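Local coordinates for protein TRAP dicarboxylate transporter-DctP subunit (Desulfovibrio desulfuricans subsp. desulfuricans, PDB 4NHB) that binds sn-glycerol-3-phosphate and probably delivers it, as the periplasmic solute-binding subunit, to a TRAP-type membrane transporter, at residues P101-M105 with V317-I323; A118-E123 with D267-A271; R151-S155 with M168-P173. All coordinates share one frame. Residues are numbered along the deposited sequence.

Contact 1. Residues P101-M105 with V317-I323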
loop_
_atom_site.group_PDB
_atom_site.type_symbol
_atom_site.label_atom_id
_atom_site.label_comp_id
_atom_site.label_asym_id
_atom_site.label_seq_id
_atom_site.Cartn_x
_atom_site.Cartn_y
_atom_site.Cartn_z
ATOM N N PRO A 101 -9.598 -1.617 12.351
ATOM C CA PRO A 101 -9.355 -0.195 12.095
ATOM C C PRO A 101 -7.898 0.249 12.217
ATOM O O PRO A 101 -7.515 1.137 11.466
ATOM C CB PRO A 101 -10.253 0.488 13.125
ATOM C CG PRO A 101 -11.448 -0.451 13.202
ATOM C CD PRO A 101 -10.902 -1.842 13.007
ATOM N N ALA A 102 -7.113 -0.338 13.107
ATOM C CA ALA A 102 -5.775 0.154 13.337
ATOM C C ALA A 102 -4.919 -0.010 12.067
ATOM O O ALA A 102 -3.985 0.780 11.841
ATOM C CB ALA A 102 -5.110 -0.555 14.513
ATOM N N MET A 103 -5.255 -1.000 11.238
ATOM C CA MET A 103 -4.497 -1.227 9.982
ATOM C C MET A 103 -4.456 0.025 9.131
ATOM O O MET A 103 -3.483 0.252 8.391
ATOM C CB MET A 103 -5.080 -2.385 9.193
ATOM C CG MET A 103 -5.086 -3.703 9.915
ATOM S SD MET A 103 -3.455 -4.212 10.444
ATOM C CE MET A 103 -3.001 -5.469 9.266
ATOM N N ALA A 104 -5.510 0.841 9.214
ATOM C CA ALA A 104 -5.531 2.117 8.488
ATOM C C ALA A 104 -4.323 2.960 8.834
ATOM O O ALA A 104 -3.814 3.683 7.998
ATOM C CB ALA A 104 -6.799 2.899 8.790
ATOM N N MET A 105 -3.870 2.871 10.076
ATOM C CA MET A 105 -2.765 3.707 10.533
ATOM C C MET A 105 -1.393 3.377 9.918
ATOM O O MET A 105 -0.470 4.166 10.078
ATOM C CB MET A 105 -2.703 3.703 12.057
ATOM C CG MET A 105 -3.978 4.279 12.683
ATOM S SD MET A 105 -3.848 4.657 14.453
ATOM C CE MET A 105 -3.067 6.229 14.382
ATOM N N VAL A 317 -9.769 3.906 16.408
ATOM C CA VAL A 317 -8.700 3.039 16.923
ATOM C C VAL A 317 -8.425 3.326 18.394
ATOM O O VAL A 317 -7.970 4.431 18.723
ATOM C CB VAL A 317 -7.393 3.263 16.164
ATOM C CG1 VAL A 317 -6.305 2.254 16.634
ATOM C CG2 VAL A 317 -7.624 3.138 14.669
ATOM N N PRO A 318 -8.703 2.336 19.270
ATOM C CA PRO A 318 -8.595 2.458 20.729
ATOM C C PRO A 318 -7.227 2.953 21.165
ATOM O O PRO A 318 -7.138 3.859 22.000
ATOM C CB PRO A 318 -8.842 1.023 21.208
ATOM C CG PRO A 318 -9.782 0.457 20.202
ATOM C CD PRO A 318 -9.313 1.047 18.888
ATOM N N ASN A 319 -6.175 2.389 20.579
ATOM C CA ASN A 319 -4.814 2.745 20.958
ATOM C C ASN A 319 -4.138 3.691 19.954
ATOM O O ASN A 319 -2.956 3.579 19.730
ATOM C CB ASN A 319 -3.958 1.470 21.180
ATOM C CG ASN A 319 -3.765 0.637 19.898
ATOM O OD1 ASN A 319 -4.582 0.688 18.974
ATOM N ND2 ASN A 319 -2.681 -0.137 19.849
ATOM N N ALA A 320 -4.889 4.627 19.366
ATOM C CA ALA A 320 -4.338 5.516 18.337
ATOM C C ALA A 320 -3.173 6.349 18.866
ATOM O O ALA A 320 -2.112 6.440 18.229
ATOM C CB ALA A 320 -5.432 6.440 17.759
ATOM N N GLN A 321 -3.350 6.961 20.030
ATOM C CA GLN A 321 -2.275 7.800 20.568
ATOM C C GLN A 321 -0.970 7.049 20.743
ATOM O O GLN A 321 0.114 7.615 20.534
ATOM C CB GLN A 321 -2.664 8.439 21.899
ATOM C CG GLN A 321 -1.698 9.553 22.312
ATOM C CD GLN A 321 -1.566 10.626 21.241
ATOM O OE1 GLN A 321 -2.546 11.266 20.866
ATOM N NE2 GLN A 321 -0.359 10.812 20.732
ATOM N N ALA A 322 -1.046 5.783 21.131
ATOM C CA ALA A 322 0.162 5.021 21.400
ATOM C C ALA A 322 0.850 4.724 20.078
ATOM O O ALA A 322 2.076 4.778 19.955
ATOM C CB ALA A 322 -0.173 3.719 22.119
ATOM N N ILE A 323 0.030 4.407 19.082
ATOM C CA ILE A 323 0.546 4.107 17.775
ATOM C C ILE A 323 1.277 5.325 17.239
ATOM O O ILE A 323 2.412 5.215 16.784
ATOM C CB ILE A 323 -0.596 3.614 16.830
ATOM C CG1 ILE A 323 -1.080 2.241 17.308
ATOM C CG2 ILE A 323 -0.106 3.502 15.354
ATOM C CD1 ILE A 323 -2.340 1.776 16.668
#

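Contact 2. Residues A118-E123 with D267-A271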
loop_
_atom_site.group_PDB
_atom_site.type_symbol
_atom_site.label_atom_id
_atom_site.label_comp_id
_atom_site.label_asym_id
_atom_site.label_seq_id
_atom_site.Cartn_x
_atom_site.Cartn_y
_atom_site.Cartn_z
ATOM N N ALA A 118 9.803 5.664 8.052
ATOM C CA ALA A 118 8.706 4.719 7.976
ATOM C C ALA A 118 9.232 3.309 8.159
ATOM O O ALA A 118 8.584 2.485 8.770
ATOM C CB ALA A 118 7.964 4.847 6.652
ATOM N N ARG A 119 10.403 3.005 7.612
ATOM C CA ARG A 119 10.932 1.639 7.757
ATOM C C ARG A 119 11.309 1.298 9.202
ATOM O O ARG A 119 11.069 0.179 9.635
ATOM C CB ARG A 119 12.146 1.405 6.831
ATOM C CG ARG A 119 12.638 -0.046 6.853
ATOM C CD ARG A 119 13.948 -0.229 6.126
ATOM N NE ARG A 119 14.189 -1.649 5.889
ATOM C CZ ARG A 119 15.075 -2.140 5.017
ATOM N NH1 ARG A 119 15.194 -3.444 4.885
ATOM N NH2 ARG A 119 15.848 -1.352 4.303
ATOM N N ARG A 120 11.955 2.224 9.920
ATOM C CA ARG A 120 12.184 2.036 11.339
ATOM C C ARG A 120 10.878 1.719 12.064
ATOM O O ARG A 120 10.815 0.780 12.844
ATOM C CB ARG A 120 12.855 3.250 11.973
ATOM C CG ARG A 120 14.267 3.481 11.481
ATOM C CD ARG A 120 15.015 4.526 12.310
ATOM N NE ARG A 120 14.475 5.893 12.246
ATOM C CZ ARG A 120 14.742 6.781 11.290
ATOM N NH1 ARG A 120 15.529 6.469 10.268
ATOM N NH2 ARG A 120 14.219 7.987 11.350
ATOM N N ALA A 121 9.828 2.486 11.810
ATOM C CA ALA A 121 8.553 2.258 12.499
ATOM C C ALA A 121 7.937 0.930 12.092
ATOM O O ALA A 121 7.392 0.188 12.915
ATOM C CB ALA A 121 7.557 3.398 12.210
ATOM N N MET A 122 7.997 0.624 10.812
ATOM C CA MET A 122 7.299 -0.543 10.324
ATOM C C MET A 122 8.017 -1.852 10.695
ATOM O O MET A 122 7.404 -2.915 10.710
ATOM C CB MET A 122 7.117 -0.462 8.818
ATOM C CG MET A 122 6.146 0.615 8.385
ATOM S SD MET A 122 4.481 0.236 8.925
ATOM C CE MET A 122 3.902 1.850 9.409
ATOM N N GLU A 123 9.305 -1.775 11.008
ATOM C CA GLU A 123 10.047 -2.954 11.442
ATOM C C GLU A 123 10.181 -2.954 12.959
ATOM O O GLU A 123 10.913 -3.780 13.546
ATOM C CB GLU A 123 11.446 -2.975 10.793
ATOM C CG GLU A 123 11.403 -3.239 9.295
ATOM C CD GLU A 123 12.783 -3.238 8.628
ATOM O OE1 GLU A 123 13.812 -2.891 9.290
ATOM O OE2 GLU A 123 12.824 -3.588 7.434
ATOM N N ASP A 267 12.512 -6.422 2.628
ATOM C CA ASP A 267 13.798 -5.698 2.665
ATOM C C ASP A 267 14.248 -5.248 1.247
ATOM O O ASP A 267 14.740 -4.120 1.061
ATOM C CB ASP A 267 14.869 -6.551 3.387
ATOM C CG ASP A 267 14.715 -6.510 4.925
ATOM O OD1 ASP A 267 13.792 -5.842 5.453
ATOM O OD2 ASP A 267 15.501 -7.153 5.638
ATOM N N ASP A 268 14.034 -6.095 0.257
ATOM C CA ASP A 268 14.389 -5.787 -1.129
ATOM C C ASP A 268 13.564 -4.611 -1.644
ATOM O O ASP A 268 14.072 -3.716 -2.311
ATOM C CB ASP A 268 14.129 -7.001 -2.008
ATOM C CG ASP A 268 15.168 -8.127 -1.806
ATOM O OD1 ASP A 268 16.204 -7.892 -1.170
ATOM O OD2 ASP A 268 14.924 -9.240 -2.285
ATOM N N VAL A 269 12.266 -4.626 -1.334
ATOM C CA VAL A 269 11.349 -3.595 -1.836
ATOM C C VAL A 269 11.660 -2.229 -1.189
ATOM O O VAL A 269 11.671 -1.169 -1.885
ATOM C CB VAL A 269 9.898 -3.968 -1.587
ATOM C CG1 VAL A 269 8.995 -2.823 -1.978
ATOM C CG2 VAL A 269 9.508 -5.273 -2.336
ATOM N N TRP A 270 11.890 -2.231 0.134
ATOM C CA TRP A 270 12.270 -0.971 0.844
ATOM C C TRP A 270 13.453 -0.352 0.124
ATOM O O TRP A 270 13.563 0.860 -0.011
ATOM C CB TRP A 270 12.709 -1.198 2.294
ATOM C CG TRP A 270 11.591 -1.356 3.234
ATOM C CD1 TRP A 270 11.149 -2.520 3.783
ATOM C CD2 TRP A 270 10.763 -0.319 3.756
ATOM N NE1 TRP A 270 10.069 -2.281 4.609
ATOM C CE2 TRP A 270 9.811 -0.933 4.613
ATOM C CE3 TRP A 270 10.718 1.063 3.575
ATOM C CZ2 TRP A 270 8.825 -0.209 5.274
ATOM C CZ3 TRP A 270 9.747 1.781 4.241
ATOM C CH2 TRP A 270 8.806 1.140 5.086
ATOM N N ALA A 271 14.367 -1.220 -0.297
ATOM C CA ALA A 271 15.595 -0.767 -0.935
ATOM C C ALA A 271 15.456 -0.375 -2.396
ATOM O O ALA A 271 16.396 0.189 -2.926
ATOM C CB ALA A 271 16.692 -1.809 -0.767
HETATM O O HOH W 1 16.810 -3.303 2.374
#

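Contact 3. Residues R151-S155 with M168-P173. With G3P (sn-glycerol-3-phosphate), chain P.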
loop_
_atom_site.group_PDB
_atom_site.type_symbol
_atom_site.label_atom_id
_atom_site.label_comp_id
_atom_site.label_asym_id
_atom_site.label_seq_id
_atom_site.Cartn_x
_atom_site.Cartn_y
_atom_site.Cartn_z
ATOM N N ARG A 151 2.416 9.125 -2.115
ATOM C CA ARG A 151 1.374 9.466 -3.109
ATOM C C ARG A 151 1.550 10.906 -3.576
ATOM O O ARG A 151 1.751 11.801 -2.754
ATOM C CB ARG A 151 -0.038 9.283 -2.532
ATOM C CG ARG A 151 -0.284 7.880 -1.891
ATOM C CD ARG A 151 -1.759 7.628 -1.557
ATOM N NE ARG A 151 -2.569 7.400 -2.750
ATOM C CZ ARG A 151 -3.111 6.237 -3.105
ATOM N NH1 ARG A 151 -3.789 6.145 -4.231
ATOM N NH2 ARG A 151 -2.989 5.157 -2.352
ATOM N N HIS A 152 1.464 11.100 -4.888
ATOM C CA HIS A 152 1.560 12.404 -5.540
ATOM C C HIS A 152 0.340 12.594 -6.437
ATOM O O HIS A 152 -0.187 11.609 -6.987
ATOM C CB HIS A 152 2.835 12.465 -6.382
ATOM C CG HIS A 152 4.066 12.177 -5.591
ATOM N ND1 HIS A 152 4.380 12.885 -4.454
ATOM C CD2 HIS A 152 5.034 11.238 -5.731
ATOM C CE1 HIS A 152 5.509 12.423 -3.948
ATOM N NE2 HIS A 152 5.923 11.410 -4.696
ATOM N N PHE A 153 -0.099 13.840 -6.589
ATOM C CA PHE A 153 -1.274 14.124 -7.419
ATOM C C PHE A 153 -0.965 13.983 -8.897
ATOM O O PHE A 153 0.133 14.295 -9.341
ATOM C CB PHE A 153 -1.836 15.522 -7.122
ATOM C CG PHE A 153 -2.447 15.621 -5.781
ATOM C CD1 PHE A 153 -3.702 15.122 -5.557
ATOM C CD2 PHE A 153 -1.740 16.172 -4.721
ATOM C CE1 PHE A 153 -4.277 15.178 -4.304
ATOM C CE2 PHE A 153 -2.290 16.223 -3.473
ATOM C CZ PHE A 153 -3.573 15.733 -3.263
ATOM N N TYR A 154 -1.940 13.467 -9.643
ATOM C CA TYR A 154 -1.918 13.502 -11.090
ATOM C C TYR A 154 -3.258 14.126 -11.561
ATOM O O TYR A 154 -4.301 13.851 -10.968
ATOM C CB TYR A 154 -1.734 12.094 -11.695
ATOM C CG TYR A 154 -2.773 11.069 -11.267
ATOM C CD1 TYR A 154 -3.950 10.919 -11.982
ATOM C CD2 TYR A 154 -2.576 10.238 -10.144
ATOM C CE1 TYR A 154 -4.884 10.023 -11.615
ATOM C CE2 TYR A 154 -3.509 9.332 -9.780
ATOM C CZ TYR A 154 -4.680 9.219 -10.512
ATOM O OH TYR A 154 -5.659 8.308 -10.196
ATOM N N SER A 155 -3.216 14.962 -12.604
ATOM C CA SER A 155 -4.421 15.633 -13.100
ATOM C C SER A 155 -4.255 16.191 -14.512
ATOM O O SER A 155 -3.142 16.331 -15.020
ATOM C CB SER A 155 -4.789 16.786 -12.184
ATOM O OG SER A 155 -3.648 17.575 -11.951
ATOM N N MET A 168 -13.194 19.481 -9.306
ATOM C CA MET A 168 -12.288 18.457 -9.829
ATOM C C MET A 168 -12.720 17.102 -9.358
ATOM O O MET A 168 -12.757 16.877 -8.183
ATOM C CB MET A 168 -10.873 18.672 -9.325
ATOM C CG MET A 168 -10.106 19.712 -10.080
ATOM S SD MET A 168 -8.368 19.529 -9.689
ATOM C CE MET A 168 -7.829 18.461 -11.010
ATOM N N ARG A 169 -13.050 16.214 -10.280
ATOM C CA ARG A 169 -13.469 14.884 -9.915
ATOM C C ARG A 169 -12.214 14.041 -9.732
ATOM O O ARG A 169 -11.645 13.572 -10.705
ATOM C CB ARG A 169 -14.333 14.274 -11.014
ATOM C CG ARG A 169 -15.680 14.975 -11.223
ATOM C CD ARG A 169 -16.377 14.469 -12.482
ATOM N NE ARG A 169 -17.834 14.511 -12.327
ATOM C CZ ARG A 169 -18.580 15.609 -12.461
ATOM N NH1 ARG A 169 -19.900 15.535 -12.306
ATOM N NH2 ARG A 169 -18.018 16.783 -12.758
ATOM N N MET A 170 -11.766 13.848 -8.499
ATOM C CA MET A 170 -10.536 13.043 -8.318
ATOM C C MET A 170 -10.841 11.612 -7.867
ATOM O O MET A 170 -11.605 11.382 -6.937
ATOM C CB MET A 170 -9.583 13.696 -7.322
ATOM C CG MET A 170 -9.212 15.103 -7.620
ATOM S SD MET A 170 -8.141 15.286 -9.016
ATOM C CE MET A 170 -6.551 15.065 -8.267
ATOM N N ARG A 171 -10.200 10.652 -8.503
ATOM C CA ARG A 171 -10.281 9.280 -8.022
ATOM C C ARG A 171 -9.734 9.183 -6.607
ATOM O O ARG A 171 -8.763 9.833 -6.279
ATOM C CB ARG A 171 -9.494 8.352 -8.925
ATOM C CG ARG A 171 -9.676 6.872 -8.558
ATOM C CD ARG A 171 -8.426 6.321 -7.816
ATOM N NE ARG A 171 -8.677 5.034 -7.172
ATOM C CZ ARG A 171 -7.728 4.261 -6.656
ATOM N NH1 ARG A 171 -6.460 4.638 -6.693
ATOM N NH2 ARG A 171 -8.055 3.130 -6.078
ATOM N N VAL A 172 -10.372 8.363 -5.789
ATOM C CA VAL A 172 -9.828 7.989 -4.498
ATOM C C VAL A 172 -10.089 6.515 -4.326
ATOM O O VAL A 172 -11.032 5.998 -4.892
ATOM C CB VAL A 172 -10.480 8.753 -3.323
ATOM C CG1 VAL A 172 -10.240 10.239 -3.484
ATOM C CG2 VAL A 172 -11.952 8.465 -3.254
ATOM N N PRO A 173 -9.227 5.831 -3.580
ATOM C CA PRO A 173 -9.492 4.435 -3.227
ATOM C C PRO A 173 -10.734 4.362 -2.356
ATOM O O PRO A 173 -10.983 5.323 -1.626
ATOM C CB PRO A 173 -8.263 4.051 -2.397
ATOM C CG PRO A 173 -7.146 4.873 -2.941
ATOM C CD PRO A 173 -7.860 6.241 -3.207
HETATM O O1 G3P P . -2.922 0.513 0.804
HETATM C C1 G3P P . -4.055 1.064 0.198
HETATM C C2 G3P P . -3.743 1.434 -1.258
HETATM O O2 G3P P . -3.332 0.284 -1.945
HETATM C C3 G3P P . -5.004 2.017 -1.917
HETATM O O1P G3P P . -4.623 2.865 -2.952
HETATM O O4P G3P P . -3.620 1.218 -4.439
HETATM O O2P G3P P . -6.099 1.743 -4.673
HETATM O O3P G3P P . -4.402 3.405 -5.433
HETATM P P G3P P . -4.698 2.264 -4.464
HETATM O O HOH W 2 -5.112 7.075 -7.738
#

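Contact 1. Residues P101-M105 with V317-I323
Met105 reaches across with its thioether and lies over three side chains of 317-323: SD is 4.1 Å from Val317 CG1, 4.1 Å from Ala320 CB and 3.9 Å from Ile323 CD1. Ala102 lies beside it, one turn earlier in 101-105, where Met105 N bonds to Ala102 O at 2.7 Å. The CB of Ala102 meets Val317 CG1 at 3.7 Å and Ile323 CD1 at 4.2 Å, so Val317 and Ile323 each touch both residues. At the more open edge, Pro101 CB approaches Val317 CG2 at 4.0 Å. Opposite this loop, a type I turn from Val317 to Ala320 joins helix 311-316 to the C-terminal helix 320-329; Val317, at its start, and Ala320 and Ile323, on the helix, reach the loop. Phe313 also touches Met105, while Leu129 and Ile130 of helix 125-131 cover Ile323. The principle is packing by shape: purely through van der Waals contacts, with no directional bonds, the turn fits Met105 and Ala102 against Val317, Ala320 and Ile323.

Contact 2. Residues A118-E123 with D267-A271
An arginine lies along a tryptophan while an aspartate of the tryptophan's own helix holds the arginine's tip. Arg119 CB sits 3.5 Å from the centroid of the six-membered ring of Trp270 and 11° off the ring normal, a CH-pi contact. The all-trans side chain then runs out until its guanidinium has Trp270 over one face and Asp267 at its edge. There Arg119 NH1 meets Asp267 OD1 at 2.8 Å in a salt bridge with a weak hydrogen-bond angle (143°), whereas Arg119 NE donates almost straight to Glu123 OE2 of its own helix end, also at 2.8 Å. Water 1 adds a bridge, accepting from Arg119 NH2 (2.9 Å) and donating to Asp267 O (2.6 Å). The general lesson is that one arginine can join two antiparallel helices whose axes stay apart: those of 118-122 and 267-271 lie 12.1 Å apart, at 162°, and the indole fills the gap. In the periplasmic-binding-protein fold of the TRAP (DctP) family, 267-271 belongs to the long helix 252-286. Trp270 also packs on Pro147 and Ile237 of the central sheet and donates its NE1 to Ala145 O. Ala118 CB lies 4.1 Å from Trp270 CH2 and Met122 CB 3.9 Å from Trp270 CZ2. Glu123 OE2 and Asp267 OD1 come within 3.2 Å, a repulsion offset by Arg119 and by Lys263, which forms a salt bridge with Asp267.

Contact 3. Residues R151-S155 with M168-P173
This is a side-chain contact between strands of two different sheets, one end of which forms part of the phosphate-binding end of the pocket. Strand 146-155 belongs to the large mixed sheet and strand 169-172 pairs with 188-191; the local strand axes stand 8.9 Å apart at 135°, so side chains must span the gap. At the outer end, methionines do so: Ser155 CB meets Met168 CE at 3.7 Å, and Met170 CE touches Phe153 CD1 at 3.9 Å and Tyr154 O at 3.7 Å. Midway, Tyr154 OH (2.8 Å) and Arg171 NH1 (3.0 Å) share water 2. At the inner end, Arg151 and Arg171 converge on sn-glycerol-3-phosphate. Arg151 NH1 donates to O3P of the ligand at 3.1 Å and Arg151 NH2 to its O1P at 2.9 Å, while Arg171 NH1 reaches the same O3P at 2.7 Å and Arg171 NH2 reaches O2P at 2.8 Å. Pro173 lines the site, its CG 3.2 Å from ligand O1P and 3.8 Å from Arg151 NH1. Asp210 forms a salt bridge with Arg151 NE, and Met192 O accepts from Arg171 NH2; Lys37 and His238 are among the other ligand partners. The two like-charged groups, Arg151 NH1 and Arg171 NH1, stand 3.9 Å apart, a repulsion that the shared phosphate oxygen O3P offsets. The anion thus joins the two strands.

In the fold
The three contacts lie at different depths around one ligand. Contact 3 touches sn-glycerol-3-phosphate directly. The other two are packing outside the pocket, a layer further out: the side chain of Met105 in contact 1 is about 12 Å from the ligand and that of Met122 in contact 2 about 11 Å, yet each is about 7 Å from the side chain of the ligand-binding Glu107. Contacts 1 and 2 approach to about 5 Å between nearest atoms without touching, whereas contacts 2 and 3, with centres about 26 Å apart, lie on opposite sides of the chain's centre. In sequence they are concentric, the 317-323 partner closing outermost, 267-271 next, and 168-173 within.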